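Local coordinates for phosphodiesterase (Pseudomonas aeruginosa, PDB 4G75), which is a colicin M-like bacteriocin, a magnesium-binding phosphodiesterase that probably cleaves the lipid-linked peptidoglycan precursor of rival bacteria, at residues 102-106 and 107-111; 256-259 and 260-263; 23-26 and 27-30. All coordinates share one frame; numbering follows the deposited sequence.

Contact 1. Residues 102-106 and 107-111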
loop_
_atom_site.group_PDB
_atom_site.type_symbol
_atom_site.label_atom_id
_atom_site.label_comp_id
_atom_site.label_asym_id
_atom_site.label_seq_id
_atom_site.Cartn_x
_atom_site.Cartn_y
_atom_site.Cartn_z
ATOM N N LEU A 102 -3.890 11.490 -10.523
ATOM C CA LEU A 102 -3.803 11.795 -11.947
ATOM C C LEU A 102 -4.234 10.653 -12.856
ATOM O O LEU A 102 -4.386 10.846 -14.058
ATOM C CB LEU A 102 -2.376 12.217 -12.311
ATOM C CG LEU A 102 -1.715 13.337 -11.509
ATOM C CD1 LEU A 102 -0.281 13.551 -11.984
ATOM C CD2 LEU A 102 -2.525 14.626 -11.607
ATOM N N GLY A 103 -4.420 9.463 -12.293
ATOM C CA GLY A 103 -4.718 8.292 -13.098
ATOM C C GLY A 103 -3.562 7.853 -13.982
ATOM O O GLY A 103 -3.768 7.216 -15.021
ATOM N N ASP A 104 -2.344 8.200 -13.581
ATOM C CA ASP A 104 -1.150 7.750 -14.290
ATOM C C ASP A 104 -1.052 6.228 -14.317
ATOM O O ASP A 104 -1.341 5.564 -13.322
ATOM C CB ASP A 104 0.105 8.269 -13.590
ATOM C CG ASP A 104 0.430 9.706 -13.936
ATOM O OD1 ASP A 104 -0.131 10.235 -14.923
ATOM O OD2 ASP A 104 1.272 10.294 -13.222
ATOM N N ASP A 105 -0.610 5.681 -15.445
ATOM C CA ASP A 105 -0.203 4.284 -15.499
ATOM C C ASP A 105 1.057 4.160 -14.644
ATOM O O ASP A 105 1.639 5.165 -14.256
ATOM C CB ASP A 105 0.091 3.859 -16.936
ATOM C CG ASP A 105 1.259 4.628 -17.543
ATOM O OD1 ASP A 105 1.041 5.747 -18.053
ATOM O OD2 ASP A 105 2.391 4.111 -17.514
ATOM N N ARG A 106 1.489 2.938 -14.370
ATOM C CA ARG A 106 2.544 2.719 -13.385
ATOM C C ARG A 106 3.849 3.391 -13.762
ATOM O O ARG A 106 4.472 4.082 -12.945
ATOM C CB ARG A 106 2.771 1.222 -13.183
ATOM C CG ARG A 106 1.564 0.541 -12.562
ATOM C CD ARG A 106 1.690 -0.967 -12.610
ATOM N NE ARG A 106 0.430 -1.623 -12.257
ATOM C CZ ARG A 106 0.257 -2.939 -12.250
ATOM N NH1 ARG A 106 1.271 -3.737 -12.557
ATOM N NH2 ARG A 106 -0.926 -3.461 -11.942
ATOM N N ILE A 107 4.268 3.178 -15.002
ATOM C CA ILE A 107 5.539 3.714 -15.462
ATOM C C ILE A 107 5.508 5.239 -15.475
ATOM O O ILE A 107 6.423 5.890 -14.965
ATOM C CB ILE A 107 5.925 3.120 -16.833
ATOM C CG1 ILE A 107 6.198 1.619 -16.676
ATOM C CG2 ILE A 107 7.137 3.850 -17.419
ATOM C CD1 ILE A 107 6.351 0.865 -17.978
ATOM N N THR A 108 4.444 5.811 -16.026
ATOM C CA THR A 108 4.314 7.267 -16.036
ATOM C C THR A 108 4.320 7.828 -14.614
ATOM O O THR A 108 4.938 8.851 -14.340
ATOM C CB THR A 108 3.037 7.722 -16.758
ATOM O OG1 THR A 108 3.088 7.304 -18.129
ATOM C CG2 THR A 108 2.899 9.235 -16.700
ATOM N N ALA A 109 3.615 7.156 -13.714
ATOM C CA ALA A 109 3.530 7.607 -12.336
ATOM C C ALA A 109 4.921 7.686 -11.711
ATOM O O ALA A 109 5.241 8.651 -11.030
ATOM C CB ALA A 109 2.625 6.678 -11.533
HETATM N N MSE A 110 5.748 6.674 -11.955
HETATM C CA MSE A 110 7.090 6.656 -11.386
HETATM C C MSE A 110 7.998 7.689 -12.051
HETATM O O MSE A 110 8.754 8.373 -11.375
HETATM C CB MSE A 110 7.718 5.269 -11.484
HETATM C CG MSE A 110 9.133 5.218 -10.938
HETATM SE SE MSE A 110 9.194 5.584 -9.012
HETATM C CE MSE A 110 8.716 3.775 -8.438
ATOM N N ASN A 111 7.930 7.809 -13.370
ATOM C CA ASN A 111 8.758 8.807 -14.049
ATOM C C ASN A 111 8.409 10.223 -13.628
ATOM O O ASN A 111 9.292 11.069 -13.467
ATOM C CB ASN A 111 8.681 8.653 -15.567
ATOM C CG ASN A 111 9.401 7.415 -16.056
ATOM O OD1 ASN A 111 10.324 6.929 -15.407
ATOM N ND2 ASN A 111 8.980 6.898 -17.210
HETATM O O HOH W 1 2.864 1.478 -17.008
#
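An N-cap opens helix 106-113, and the first turn of that helix meets the capping residue, Asp105, through both carboxylate oxygens. OD2 of Asp105 accepts the backbone N of Thr108 at 3.1 Å along a nearly straight N-H line (172°), although the donor stands above the carboxylate plane. The other oxygen, OD1, takes the hydroxyl of the same threonine: Thr108 OG1 lies 2.6 Å from Asp105 OD1, on its syn side, tilted a little out of the carboxylate plane. Placing CG between the backbone N and the carbonyl carbon (chi1 63°) swings the carboxylate over the helix start, and the two grips on Thr108 should restrain its rotation. The negative charge there probably gains from the positive end of the helix dipole.

Behind the cap, Ala109 N donates to Asp105 O at 2.9 Å and Met110 N to Arg106 O. Asp104 flanks the turn, its CB 3.6 Å from Ala109 CB and its OD1 beside the Thr108 methyl, while OD2 forms a salt bridge with Arg112. The extended chain of Arg106 carries its guanidinium to a salt bridge with Asp4 and a hydrogen bond to Thr8 O, tying the helix to the N-terminal region. A water completes the cap: it donates to Asp105 OD2 at 2.7 Å and accepts from Ile107 N at 3.0 Å.

Contact 2. Residues 256-259 and 260-263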
loop_
_atom_site.group_PDB
_atom_site.type_symbol
_atom_site.label_atom_id
_atom_site.label_comp_id
_atom_site.label_asym_id
_atom_site.label_seq_id
_atom_site.Cartn_x
_atom_site.Cartn_y
_atom_site.Cartn_z
ATOM N N GLU A 256 10.762 -12.198 7.273
ATOM C CA GLU A 256 11.824 -12.110 8.273
ATOM C C GLU A 256 12.625 -10.823 8.081
ATOM O O GLU A 256 12.934 -10.113 9.045
ATOM C CB GLU A 256 12.736 -13.340 8.214
ATOM C CG GLU A 256 13.801 -13.378 9.303
ATOM C CD GLU A 256 14.428 -14.755 9.473
ATOM O OE1 GLU A 256 13.838 -15.745 8.987
ATOM O OE2 GLU A 256 15.508 -14.847 10.098
ATOM N N GLY A 257 12.948 -10.521 6.826
ATOM C CA GLY A 257 13.709 -9.329 6.504
ATOM C C GLY A 257 12.954 -8.067 6.871
ATOM O O GLY A 257 13.522 -7.142 7.440
HETATM N N MSE A 258 11.666 -8.031 6.545
HETATM C CA MSE A 258 10.853 -6.851 6.823
HETATM C C MSE A 258 10.674 -6.648 8.324
HETATM O O MSE A 258 10.671 -5.521 8.800
HETATM C CB MSE A 258 9.490 -6.940 6.112
HETATM C CG MSE A 258 9.580 -6.904 4.579
HETATM SE SE MSE A 258 10.405 -5.256 3.932
HETATM C CE MSE A 258 8.943 -4.019 4.358
ATOM N N THR A 259 10.530 -7.742 9.068
ATOM C CA THR A 259 10.437 -7.660 10.525
ATOM C C THR A 259 11.710 -7.046 11.114
ATOM O O THR A 259 11.644 -6.195 12.004
ATOM C CB THR A 259 10.176 -9.043 11.148
ATOM O OG1 THR A 259 9.022 -9.623 10.533
ATOM C CG2 THR A 259 9.938 -8.932 12.648
ATOM N N ARG A 260 12.865 -7.471 10.608
ATOM C CA ARG A 260 14.131 -6.918 11.070
ATOM C C ARG A 260 14.230 -5.444 10.700
ATOM O O ARG A 260 14.601 -4.614 11.530
ATOM C CB ARG A 260 15.321 -7.699 10.510
ATOM C CG ARG A 260 16.650 -7.277 11.122
ATOM C CD ARG A 260 17.812 -8.113 10.599
ATOM N NE ARG A 260 19.088 -7.591 11.075
ATOM C CZ ARG A 260 20.257 -8.193 10.896
ATOM N NH1 ARG A 260 20.316 -9.349 10.250
ATOM N NH2 ARG A 260 21.370 -7.635 11.366
ATOM N N LEU A 261 13.881 -5.119 9.456
ATOM C CA LEU A 261 13.862 -3.727 9.020
ATOM C C LEU A 261 13.002 -2.865 9.947
ATOM O O LEU A 261 13.399 -1.768 10.348
ATOM C CB LEU A 261 13.354 -3.624 7.577
ATOM C CG LEU A 261 13.164 -2.209 7.024
ATOM C CD1 LEU A 261 14.469 -1.436 7.071
ATOM C CD2 LEU A 261 12.621 -2.252 5.602
ATOM N N GLY A 262 11.815 -3.361 10.286
ATOM C CA GLY A 262 10.906 -2.614 11.136
ATOM C C GLY A 262 11.479 -2.325 12.506
ATOM O O GLY A 262 11.169 -1.303 13.121
ATOM N N ARG A 263 12.317 -3.233 12.990
ATOM C CA ARG A 263 12.926 -3.075 14.307
ATOM C C ARG A 263 14.119 -2.125 14.294
ATOM O O ARG A 263 14.528 -1.623 15.336
ATOM C CB ARG A 263 13.336 -4.438 14.868
ATOM C CG ARG A 263 12.158 -5.264 15.330
ATOM C CD ARG A 263 12.489 -6.742 15.446
ATOM N NE ARG A 263 11.301 -7.510 15.812
ATOM C CZ ARG A 263 11.257 -8.836 15.874
ATOM N NH1 ARG A 263 12.342 -9.546 15.600
ATOM N NH2 ARG A 263 10.131 -9.448 16.213
#
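Two turns of the amphipathic helix 255-264 pack on one flank and carry polar side chains on the other. On the packed flank Met258, a selenomethionine, and Leu261 lie side by side and point the same way, with SE of Met258 4.1 Å from CD2 of Leu261. Both are buried against helix 55-65, where they share Leu59; Met258 also reaches Trp54 and Phe245, and Leu261 reaches Trp62. Torsions chi2 and chi3 of Met258 (-60° and -71°) bend the chain, with SE beside Leu261.

The backbone turn is regular, Leu261 N donating to Gly257 O at 2.9 Å and Gly262 N to Met258 O at the same length. Toward the end of the helix the pattern slackens: Arg263 N sits 3.2 Å from Thr259 O with a bent N-H angle of 139°, and it also makes a weak bond to Arg260 O.

The solvent flank carries long, charged side chains. Arg260 extends to a salt bridge with Glu264 and a cation-pi contact with Trp68. Thr259 turns its hydroxyl back to Ala255 O, which leaves the methyl to face Arg263. The two side chains run alongside each other, and CG2 of Thr259 rests over the centre of one guanidinium face, 3.5 Å from Arg263 CZ.

Contact 3. Residues 23-26 and 27-30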
loop_
_atom_site.group_PDB
_atom_site.type_symbol
_atom_site.label_atom_id
_atom_site.label_comp_id
_atom_site.label_asym_id
_atom_site.label_seq_id
_atom_site.Cartn_x
_atom_site.Cartn_y
_atom_site.Cartn_z
ATOM N N GLY A 23 20.977 8.346 -16.090
ATOM C CA GLY A 23 22.209 7.717 -15.667
ATOM C C GLY A 23 22.968 7.074 -16.813
ATOM O O GLY A 23 24.202 7.088 -16.827
ATOM N N ASN A 24 22.237 6.525 -17.780
ATOM C CA ASN A 24 22.855 5.758 -18.866
ATOM C C ASN A 24 23.229 6.598 -20.089
ATOM O O ASN A 24 23.795 6.084 -21.062
ATOM C CB ASN A 24 21.975 4.580 -19.294
ATOM C CG ASN A 24 22.740 3.558 -20.113
ATOM O OD1 ASN A 24 23.832 3.145 -19.735
ATOM N ND2 ASN A 24 22.169 3.148 -21.243
ATOM N N ASN A 25 22.922 7.887 -20.035
ATOM C CA ASN A 25 23.318 8.813 -21.093
ATOM C C ASN A 25 24.696 9.401 -20.797
ATOM O O ASN A 25 24.824 10.335 -20.008
ATOM C CB ASN A 25 22.277 9.925 -21.247
ATOM C CG ASN A 25 22.683 10.970 -22.270
ATOM O OD1 ASN A 25 23.734 10.863 -22.905
ATOM N ND2 ASN A 25 21.849 11.992 -22.432
ATOM N N GLY A 26 25.722 8.845 -21.436
ATOM C CA GLY A 26 27.095 9.220 -21.160
ATOM C C GLY A 26 27.371 10.699 -21.343
ATOM O O GLY A 26 28.279 11.246 -20.721
ATOM N N ALA A 27 26.583 11.348 -22.193
ATOM C CA ALA A 27 26.750 12.775 -22.443
ATOM C C ALA A 27 26.558 13.589 -21.171
ATOM O O ALA A 27 27.039 14.716 -21.075
ATOM C CB ALA A 27 25.792 13.249 -23.524
ATOM N N ASN A 28 25.851 13.015 -20.202
ATOM C CA ASN A 28 25.585 13.690 -18.933
ATOM C C ASN A 28 26.738 13.602 -17.944
ATOM O O ASN A 28 26.751 14.311 -16.938
ATOM C CB ASN A 28 24.334 13.106 -18.265
ATOM C CG ASN A 28 23.069 13.413 -19.028
ATOM O OD1 ASN A 28 22.962 14.449 -19.681
ATOM N ND2 ASN A 28 22.094 12.511 -18.949
ATOM N N TRP A 29 27.694 12.725 -18.219
ATOM C CA TRP A 29 28.668 12.350 -17.200
ATOM C C TRP A 29 30.124 12.458 -17.645
ATOM O O TRP A 29 30.667 11.524 -18.217
ATOM C CB TRP A 29 28.363 10.935 -16.711
ATOM C CG TRP A 29 26.945 10.796 -16.217
ATOM C CD1 TRP A 29 25.890 10.261 -16.894
ATOM C CD2 TRP A 29 26.430 11.224 -14.948
ATOM N NE1 TRP A 29 24.752 10.315 -16.122
ATOM C CE2 TRP A 29 25.059 10.900 -14.922
ATOM C CE3 TRP A 29 27.000 11.836 -13.827
ATOM C CZ2 TRP A 29 24.246 11.174 -13.820
ATOM C CZ3 TRP A 29 26.194 12.102 -12.735
ATOM C CH2 TRP A 29 24.831 11.773 -12.740
ATOM N N PRO A 30 30.759 13.600 -17.354
ATOM C CA PRO A 30 32.154 13.852 -17.735
ATOM C C PRO A 30 33.127 12.845 -17.120
ATOM O O PRO A 30 34.192 12.609 -17.685
ATOM C CB PRO A 30 32.417 15.252 -17.162
ATOM C CG PRO A 30 31.388 15.404 -16.074
ATOM C CD PRO A 30 30.179 14.762 -16.662
HETATM O O HOH W 2 19.604 12.561 -20.251
#
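Asn25 lays its side chain across that of Asn28, the two meeting at about a right angle with their amide planes turned 51° apart. Their side chains come nearest where CB and ND2 of Asn25 meet ND2 of Asn28. A water joins the two nitrogens, accepting from Asn28 ND2 at 2.8 Å and from Asn25 ND2 at 3.2 Å.

The arrangement is an Asx turn leading into a short 3-10 turn, a worked case of one asparagine serving a helical segment with its side chain and its backbone together. With CG anti to the backbone N (chi1 176°), the Asn25 amide extends past the start of the 3-10 turn, and its OD1 accepts Ala27 N at 3.0 Å, the residue i to i+2 bond that defines the Asx turn. The donor sits above the amide plane and the N-H is bent to 140°, so this is not an ideally directed bond. OD1 of Asn25 also lies 3.2 Å from Ala27 CB. The main-chain bonds have the i to i+3 spacing of a 3-10 helix: Asn28 N meets Asn25 O at 2.9 Å, and Trp29 N meets Gly26 O at 3.0 Å.

Trp29 brings the CD1-NE1 side of its indole to the carbonyls of Asn25 and Gly23, both of which it meets obliquely. Its CD1 lies 3.3 Å from Asn25 O, and NE1 passes close to Gly23 CA, while Gln36 of helix 34-49 touches the indole and donates to Gly23 O.

Chemically, the contact is mostly polar: amides, peptide groups and a water hold a surface turn, and the indole adds its polar NE1 and the adjoining CD1-H, set against main-chain carbonyls. Because Asn28 ND2 and Trp29 NE1 both donate to Tyr22 O, the chemistry implies that the turn is coupled to the helix it follows.

Overall arrangement
From the N terminus, contact 3 comes first, closing the turn that follows helix 18-24 on the way to helix 34-49. Contact 1 comes next, where the chain leaves helix 81-102 and begins helix 106-113; its centre lies about 25 Å from that of contact 3, on the same side of the chain's centre. Contact 2 falls much later, within helix 255-264 of the colicin M family region, and faces helix 55-65. Its centre is about 29 Å from that of contact 1, across the chain's centre. The three follow in series, neither nesting nor crossing, and none touches another; Asn111, at the end of 107-111, nevertheless hydrogen-bonds to Ser18 N at the start of helix 18-24.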